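Long-range contacts in 3-methylaspartate ammonia-lyase (Citrobacter amalonaticus, PDB 1KKR), which catalyses the reversible, magnesium-dependent anti elimination of ammonia from L-threo-3-methylaspartate to give mesaconate: residues A[107-112]-A[156-161]; A[195-200]-A[235-240]; A[355-360]-A[381-386]. All blocks are in the same frame, centred on the assembly; numbering follows the deposited sequence.

How the interactions relate
Interactions 2 and 3 both belong to the C-terminal barrel and meet at the bound 3-methylaspartate. Interaction 2 supplies Asp238 to the magnesium that holds one carboxylate of the ligand, while interaction 3 brings Thr360 to the other. Their centres are about 16 Å apart, yet the two contacts touch inside the barrel. His236 ND1 lies 2.8 Å from Arg382 NH1, probably as a hydrogen bond, and His236 CE1 packs 3.9 Å from Tyr356 CE2. Interaction 1 stands apart, in the N-terminal part of the chain. Its centre is about 22 Å from that of interaction 3 and about 37 Å from that of interaction 2, well away from the magnesium and the substrate.

Interaction 1. Residues A[107-112]-A[156-161]; sequences DAFLPN and DEWQLP
Glu157, in the last turn of helix 150-157, grips two successive backbone amides at the beginning of helix 110-118 with its carboxylate, carried across by a chain that runs extended beyond a CG anti to the carbonyl carbon (chi1 -58°). Phe109 N donates to Glu157 OE2 at 2.7 Å, nearly straight at 163°, and Leu110 N donates to Glu157 OE1 at 2.9 Å. Each oxygen uses its syn lone pair, so the fork limits the carboxylate's rotation. The N-terminal end of the helix would probably favour the negative group.

Beside this grip the packing is tight around the indole of Trp158. Leu110 CD2 sits over one face of the six-membered ring, 4.1 Å from its centroid, a CH-pi contact, while Leu110 CD1 comes to 3.4 Å from Trp158 CH2. Phe109 meets the same corner edge to edge, its CE2 3.9 Å from Trp158 CH2. The other flank is looser: Ala108 brushes Glu157 OE2 with its CA, at 3.4 Å, and Pro111, at the solvent-facing side, comes no closer than 4.4 Å, from its CD to Glu157 OE1. A Schellman motif with positive phi at Gln159 ends helix 150-157.

Phe109 goes inward against Leu138, Leu139 and Thr142 of helix 128-146, while Trp158 rests on Val342 and Leu346 of helix 339-350 and gives its NE1 hydrogen bond to Asp343.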
# COMPACT_ATOMS: atom_id res chain seq x y z
N ASP A 107 -4.28 0.41 -30.79
CA ASP A 107 -2.94 0.11 -31.29
C ASP A 107 -1.93 1.21 -30.95
O ASP A 107 -0.78 0.95 -30.79
CB ASP A 107 -2.96 -0.11 -32.78
CG ASP A 107 -3.69 -1.36 -33.17
OD1 ASP A 107 -3.98 -2.23 -32.32
OD2 ASP A 107 -4.04 -1.54 -34.34
N ALA A 108 -2.35 2.44 -30.88
CA ALA A 108 -1.46 3.49 -30.35
C ALA A 108 -2.10 4.12 -29.12
O ALA A 108 -3.28 4.01 -28.92
CB ALA A 108 -1.22 4.54 -31.40
N PHE A 109 -1.31 4.86 -28.36
CA PHE A 109 -1.73 5.54 -27.14
C PHE A 109 -2.02 7.03 -27.28
O PHE A 109 -3.06 7.50 -26.85
CB PHE A 109 -0.60 5.33 -26.11
CG PHE A 109 -0.72 6.19 -24.88
CD1 PHE A 109 -1.86 6.13 -24.09
CD2 PHE A 109 0.31 7.04 -24.48
CE1 PHE A 109 -2.00 6.93 -22.96
CE2 PHE A 109 0.18 7.82 -23.32
CZ PHE A 109 -0.98 7.74 -22.56
N LEU A 110 -1.15 7.77 -27.95
CA LEU A 110 -1.21 9.23 -27.91
C LEU A 110 -2.43 9.91 -28.51
O LEU A 110 -2.99 10.83 -27.91
CB LEU A 110 0.10 9.79 -28.50
CG LEU A 110 0.81 11.03 -27.96
CD1 LEU A 110 0.76 11.34 -26.49
CD2 LEU A 110 2.29 10.90 -28.41
N PRO A 111 -2.84 9.51 -29.69
CA PRO A 111 -4.04 10.11 -30.25
C PRO A 111 -5.24 9.89 -29.26
O PRO A 111 -6.01 10.80 -28.96
CB PRO A 111 -4.22 9.40 -31.59
CG PRO A 111 -2.91 8.76 -31.89
CD PRO A 111 -2.22 8.49 -30.56
N ASN A 112 -5.35 8.70 -28.68
CA ASN A 112 -6.44 8.53 -27.69
C ASN A 112 -6.27 9.49 -26.49
O ASN A 112 -7.22 10.07 -25.96
CB ASN A 112 -6.53 7.07 -27.19
CG ASN A 112 -7.04 6.13 -28.24
OD1 ASN A 112 -7.79 6.56 -29.12
ND2 ASN A 112 -6.66 4.85 -28.16
N ASP A 156 8.52 3.94 -27.41
CA ASP A 156 8.24 3.85 -28.82
C ASP A 156 7.58 5.10 -29.35
O ASP A 156 7.98 5.58 -30.40
CB ASP A 156 7.28 2.70 -29.11
CG ASP A 156 7.95 1.34 -29.13
OD1 ASP A 156 9.17 1.27 -29.13
OD2 ASP A 156 7.33 0.27 -29.14
N GLU A 157 6.55 5.60 -28.67
CA GLU A 157 5.79 6.74 -29.22
C GLU A 157 6.52 8.04 -29.04
O GLU A 157 6.16 9.06 -29.65
CB GLU A 157 4.35 6.85 -28.67
CG GLU A 157 3.55 5.59 -28.94
CD GLU A 157 2.02 5.73 -28.86
OE1 GLU A 157 1.48 6.82 -28.75
OE2 GLU A 157 1.34 4.69 -28.87
N TRP A 158 7.49 8.05 -28.15
CA TRP A 158 8.22 9.31 -27.96
C TRP A 158 9.65 9.16 -28.50
O TRP A 158 10.49 10.02 -28.29
CB TRP A 158 8.30 9.76 -26.51
CG TRP A 158 7.13 10.62 -25.98
CD1 TRP A 158 7.13 11.95 -25.74
CD2 TRP A 158 5.85 10.15 -25.57
NE1 TRP A 158 5.93 12.35 -25.21
CE2 TRP A 158 5.13 11.25 -25.07
CE3 TRP A 158 5.24 8.91 -25.54
CZ2 TRP A 158 3.82 11.15 -24.61
CZ3 TRP A 158 3.95 8.80 -25.04
CH2 TRP A 158 3.25 9.91 -24.62
N GLN A 159 9.93 8.00 -29.08
CA GLN A 159 11.22 7.68 -29.64
C GLN A 159 12.30 7.91 -28.62
O GLN A 159 13.15 8.78 -28.77
CB GLN A 159 11.44 8.50 -30.97
N LEU A 160 12.27 7.12 -27.55
CA LEU A 160 13.26 7.22 -26.48
C LEU A 160 13.98 5.88 -26.41
O LEU A 160 13.38 4.85 -26.68
CB LEU A 160 12.60 7.41 -25.10
CG LEU A 160 11.57 8.53 -25.08
CD1 LEU A 160 10.72 8.57 -23.84
CD2 LEU A 160 12.33 9.84 -25.23
N PRO A 161 15.23 5.88 -25.99
CA PRO A 161 15.99 4.62 -25.96
C PRO A 161 15.61 3.56 -24.97
O PRO A 161 15.96 2.43 -25.23
CB PRO A 161 17.45 5.11 -25.75
CG PRO A 161 17.28 6.40 -25.07
CD PRO A 161 16.09 7.04 -25.72

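Interaction 2. Residues A[195-200]-A[235-240]; sequences ALINNV and LHIDVY. With MG (magnesium ion), chain C; 2AS ((2S,3S)-3-methyl-aspartic acid), chain E.
Ile197 packs its CG1 against CG2 of Ile237 at 3.7 Å and its CG2 against CG1 of Val239 at 4.1 Å. With chi1 at -59°, CG1 lies beside the backbone N and CG2 beside the carbonyl carbon, splaying the branches over their two neighbours. Ala195 CB adds a looser contact to Ile237 CG1, and Tyr214 and Leu211 of helix 209-225 cover this core from outside.

Here the second and third strands of the TIM barrel, 191-194 and 234-238, run out into their C-terminal loops, where barrels of this kind carry their active sites. Ile197, centre of an inverse gamma turn, gives its N to Asp238 O at 3.1 Å, close to the line of the carbonyl though the N-H is bent to 142°, and its own carbonyl O receives a CA-H contact from Val239. Farther out, CB of Asn198 lies 3.4 Å from CD1 of the Tyr240 ring; the amide of Asn198 turns instead to Lys203.

At the polar edge, Asp238 OD1 closes an Asx turn on Tyr240 N at 3.1 Å and accepts from one metal-bound water, while OD2 binds magnesium at 2.1 Å alongside Glu273, Asp307, two waters and OD1 of the 3-methylaspartate.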
# COMPACT_ATOMS: atom_id res chain seq x y z
N ALA A 195 9.28 15.13 5.51
CA ALA A 195 9.15 15.65 6.88
C ALA A 195 7.96 16.52 7.19
O ALA A 195 7.76 16.86 8.35
CB ALA A 195 10.46 16.30 7.42
N LEU A 196 7.15 16.87 6.19
CA LEU A 196 5.91 17.59 6.44
C LEU A 196 6.13 18.80 7.39
O LEU A 196 5.44 18.96 8.42
CB LEU A 196 4.83 16.63 6.96
CG LEU A 196 3.42 17.21 6.84
CD1 LEU A 196 2.98 17.51 5.42
CD2 LEU A 196 2.46 16.24 7.42
N ILE A 197 7.08 19.67 7.00
CA ILE A 197 7.42 20.82 7.82
C ILE A 197 6.42 21.93 7.43
O ILE A 197 6.72 22.80 6.63
CB ILE A 197 8.91 21.20 7.62
CG1 ILE A 197 9.82 20.01 8.00
CG2 ILE A 197 9.26 22.42 8.42
CD1 ILE A 197 9.85 19.68 9.45
N ASN A 198 5.21 21.85 7.97
CA ASN A 198 4.09 22.67 7.45
C ASN A 198 3.42 23.64 8.42
O ASN A 198 2.35 24.15 8.12
CB ASN A 198 3.03 21.75 6.84
CG ASN A 198 2.28 20.90 7.89
OD1 ASN A 198 2.61 20.91 9.07
ND2 ASN A 198 1.27 20.18 7.44
N ASN A 199 4.05 23.87 9.56
CA ASN A 199 3.60 24.77 10.61
C ASN A 199 4.82 25.55 11.11
O ASN A 199 5.86 24.94 11.48
CB ASN A 199 3.00 23.99 11.82
CG ASN A 199 2.60 24.90 12.93
OD1 ASN A 199 3.46 25.43 13.64
ND2 ASN A 199 1.28 25.16 13.06
N VAL A 200 4.67 26.87 11.24
CA VAL A 200 5.76 27.72 11.65
C VAL A 200 6.22 27.55 13.09
O VAL A 200 7.41 27.38 13.38
CB VAL A 200 5.44 29.20 11.44
CG1 VAL A 200 6.58 30.04 12.05
CG2 VAL A 200 5.26 29.56 9.94
N LEU A 235 18.85 14.39 1.11
CA LEU A 235 17.82 14.89 1.99
C LEU A 235 16.92 15.83 1.18
O LEU A 235 17.41 16.67 0.45
CB LEU A 235 18.40 15.62 3.17
CG LEU A 235 19.51 14.86 3.89
CD1 LEU A 235 19.86 15.76 5.12
CD2 LEU A 235 19.05 13.49 4.28
N HIS A 236 15.61 15.65 1.32
CA HIS A 236 14.56 16.40 0.61
C HIS A 236 13.43 16.66 1.64
O HIS A 236 12.83 15.73 2.15
CB HIS A 236 14.12 15.60 -0.63
CG HIS A 236 13.09 16.27 -1.50
ND1 HIS A 236 13.08 16.12 -2.87
CD2 HIS A 236 12.06 17.08 -1.20
CE1 HIS A 236 12.09 16.84 -3.38
NE2 HIS A 236 11.45 17.43 -2.38
N ILE A 237 13.21 17.93 1.96
CA ILE A 237 12.33 18.36 3.01
C ILE A 237 11.42 19.46 2.49
O ILE A 237 11.85 20.44 1.93
CB ILE A 237 13.16 18.89 4.20
CG1 ILE A 237 13.77 17.77 5.01
CG2 ILE A 237 12.24 19.62 5.19
CD1 ILE A 237 14.82 18.25 6.02
N ASP A 238 10.12 19.25 2.65
CA ASP A 238 9.11 20.17 2.16
C ASP A 238 8.67 21.07 3.28
O ASP A 238 8.27 20.60 4.34
CB ASP A 238 7.93 19.35 1.62
CG ASP A 238 6.96 20.17 0.79
OD1 ASP A 238 6.88 21.42 0.88
OD2 ASP A 238 6.19 19.58 0.01
N VAL A 239 8.82 22.36 3.05
CA VAL A 239 8.49 23.35 4.09
C VAL A 239 7.17 24.13 3.87
O VAL A 239 6.84 25.06 4.65
CB VAL A 239 9.63 24.35 4.38
CG1 VAL A 239 10.87 23.64 4.89
CG2 VAL A 239 9.94 25.12 3.19
N TYR A 240 6.44 23.77 2.81
CA TYR A 240 5.07 24.21 2.64
C TYR A 240 4.97 25.73 2.84
O TYR A 240 4.00 26.27 3.39
CB TYR A 240 4.25 23.40 3.64
CG TYR A 240 2.77 23.29 3.37
CD1 TYR A 240 1.87 23.71 4.35
CD2 TYR A 240 2.26 22.77 2.18
CE1 TYR A 240 0.49 23.64 4.17
CE2 TYR A 240 0.86 22.71 1.98
CZ TYR A 240 -0.02 23.14 3.00
OH TYR A 240 -1.41 23.10 2.92
MG MG C . 5.29 19.84 -1.83
C 2AS E . 0.90 14.59 -0.98
O 2AS E . 0.97 13.42 -0.62
CA 2AS E . 1.90 15.66 -0.48
N 2AS E . 2.52 15.33 0.82
CB 2AS E . 2.92 16.00 -1.61
CG 2AS E . 3.79 17.19 -1.24
OD1 2AS E . 4.42 17.83 -2.08
C4 2AS E . 3.87 14.89 -2.06
OD2 2AS E . 3.81 17.52 -0.07
OXT 2AS E . 0.01 14.91 -1.77
O HOH W 1 5.63 21.93 -1.47
O HOH W 2 3.58 20.67 -0.88

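Interaction 3. Residues A[355-360]-A[381-386]; sequences AYQGGT and MRMLIK. With 2AS ((2S,3S)-3-methyl-aspartic acid), chain E.
Lys386 lays its extended chain beside two consecutive glycines and ends in a hydrogen bond from NZ to Gly358 O, 3.0 Å long, in the carbonyl plane and on a lone pair. Lys386 NZ also comes within 3.8 Å of Gly359 CA, where no side chain obstructs it. With chi1 at 65°, Lys386 CG sits between its own backbone N and carbonyl carbon, and the rest of the chain runs straight to the glycines.

Earlier in both segments the contact is regular parallel sheet, strands 354-357 and 382-384 of the barrel, joined through helix 365-378 in a beta-alpha-beta crossover. Gln357 is tied to strand 382-384 twice: its N donates to Arg382 O at 2.8 Å, and its O accepts from Leu384 N at 3.0 Å. Tyr356 shares one face of the sheet with Arg382 and presents its ring edge to the neighbouring strand, its OH 3.6 Å from Leu384 CD1. On the other face Gln357 and the selenomethionine at Met383 lie side by side; the amide NE2 of Gln357 bonds to Cys371 O on the helix.

Leu384 CD2 packs 3.6 Å from Gly359 C and 3.9 Å from C4, the methyl of the ligand. Just after Gly359, Thr360 OG1 donates to OXT of the 3-methylaspartate at 2.8 Å. Glu363 forms a salt bridge with Lys386 and accepts from Thr360 N, so it probably balances the charge of the buried ammonium while fixing the loop that presents the Thr360 hydroxyl to the substrate carboxylate.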
# COMPACT_ATOMS: atom_id res chain seq x y z
N ALA A 355 13.78 17.14 -13.01
CA ALA A 355 12.37 16.73 -12.91
C ALA A 355 12.14 15.72 -11.79
O ALA A 355 12.81 14.73 -11.74
CB ALA A 355 11.93 16.13 -14.24
N TYR A 356 11.25 16.05 -10.88
CA TYR A 356 10.85 15.21 -9.78
C TYR A 356 9.42 14.80 -10.11
O TYR A 356 8.50 15.66 -10.12
CB TYR A 356 10.85 16.09 -8.56
CG TYR A 356 10.02 15.62 -7.38
CD1 TYR A 356 9.76 14.28 -7.17
CD2 TYR A 356 9.52 16.55 -6.46
CE1 TYR A 356 9.00 13.86 -6.07
CE2 TYR A 356 8.77 16.13 -5.35
CZ TYR A 356 8.50 14.79 -5.17
OH TYR A 356 7.76 14.30 -4.10
N GLN A 357 9.26 13.52 -10.46
CA GLN A 357 7.98 12.98 -10.85
C GLN A 357 7.35 12.60 -9.49
O GLN A 357 7.68 11.57 -8.92
CB GLN A 357 8.12 11.76 -11.76
CG GLN A 357 6.84 11.42 -12.57
CD GLN A 357 7.02 10.19 -13.37
OE1 GLN A 357 7.80 10.17 -14.32
NE2 GLN A 357 6.37 9.09 -12.93
N GLY A 358 6.51 13.48 -8.95
CA GLY A 358 5.99 13.28 -7.59
C GLY A 358 4.58 12.70 -7.69
O GLY A 358 4.35 11.69 -8.38
N GLY A 359 3.62 13.37 -7.07
CA GLY A 359 2.29 12.80 -6.94
C GLY A 359 1.71 13.04 -5.56
O GLY A 359 1.97 14.07 -4.92
N THR A 360 0.88 12.10 -5.12
CA THR A 360 0.17 12.25 -3.83
C THR A 360 0.01 10.96 -3.06
O THR A 360 -0.08 9.88 -3.63
CB THR A 360 -1.23 12.90 -4.03
OG1 THR A 360 -1.87 13.08 -2.77
CG2 THR A 360 -2.17 12.00 -4.85
N MSE A 381 14.67 12.73 -12.56
CA MSE A 381 15.78 12.54 -11.64
C MSE A 381 15.35 11.96 -10.28
O MSE A 381 16.18 11.43 -9.51
CB MSE A 381 16.46 13.91 -11.48
CG MSE A 381 17.99 14.19 -12.28
SE MSE A 381 18.95 13.75 -10.65
CE MSE A 381 18.99 15.43 -10.20
N ARG A 382 14.05 12.00 -10.03
CA ARG A 382 13.48 11.60 -8.76
C ARG A 382 12.02 11.24 -8.97
O ARG A 382 11.37 11.85 -9.82
CB ARG A 382 13.55 12.79 -7.81
CG ARG A 382 13.33 12.49 -6.35
CD ARG A 382 13.67 13.67 -5.43
NE ARG A 382 15.11 13.90 -5.55
CZ ARG A 382 15.87 14.88 -5.07
NH1 ARG A 382 15.43 15.85 -4.30
NH2 ARG A 382 17.14 14.86 -5.41
N MSE A 383 11.55 10.24 -8.21
CA MSE A 383 10.15 9.76 -8.20
C MSE A 383 9.71 9.55 -6.74
O MSE A 383 10.38 8.90 -5.93
CB MSE A 383 9.99 8.45 -8.99
CG MSE A 383 8.57 7.86 -9.02
SE MSE A 383 8.41 6.51 -10.29
CE MSE A 383 7.77 7.09 -10.90
N LEU A 384 8.54 10.10 -6.45
CA LEU A 384 7.84 9.89 -5.17
C LEU A 384 7.42 8.47 -5.00
O LEU A 384 6.77 7.88 -5.84
CB LEU A 384 6.64 10.81 -5.08
CG LEU A 384 5.80 10.69 -3.80
CD1 LEU A 384 6.68 11.18 -2.66
CD2 LEU A 384 4.53 11.55 -3.91
N ILE A 385 7.75 7.95 -3.83
CA ILE A 385 7.20 6.71 -3.38
C ILE A 385 5.73 6.98 -2.98
O ILE A 385 5.42 7.82 -2.12
CB ILE A 385 8.05 6.16 -2.22
CG1 ILE A 385 9.39 5.78 -2.78
CG2 ILE A 385 7.47 4.93 -1.60
CD1 ILE A 385 10.49 5.63 -1.75
N LYS A 386 4.82 6.20 -3.56
CA LYS A 386 3.41 6.44 -3.32
C LYS A 386 2.59 5.25 -3.74
O LYS A 386 3.10 4.32 -4.37
CB LYS A 386 2.99 7.64 -4.17
CG LYS A 386 3.11 7.34 -5.71
CD LYS A 386 2.92 8.56 -6.61
CE LYS A 386 2.68 8.21 -8.09
NZ LYS A 386 2.30 9.48 -8.84
C 2AS E . 0.90 14.59 -0.98
O 2AS E . 0.97 13.42 -0.62
CA 2AS E . 1.90 15.66 -0.48
N 2AS E . 2.52 15.33 0.82
CB 2AS E . 2.92 16.00 -1.61
CG 2AS E . 3.79 17.19 -1.24
OD1 2AS E . 4.42 17.83 -2.08
C4 2AS E . 3.87 14.89 -2.06
OD2 2AS E . 3.81 17.52 -0.07
OXT 2AS E . 0.01 14.91 -1.77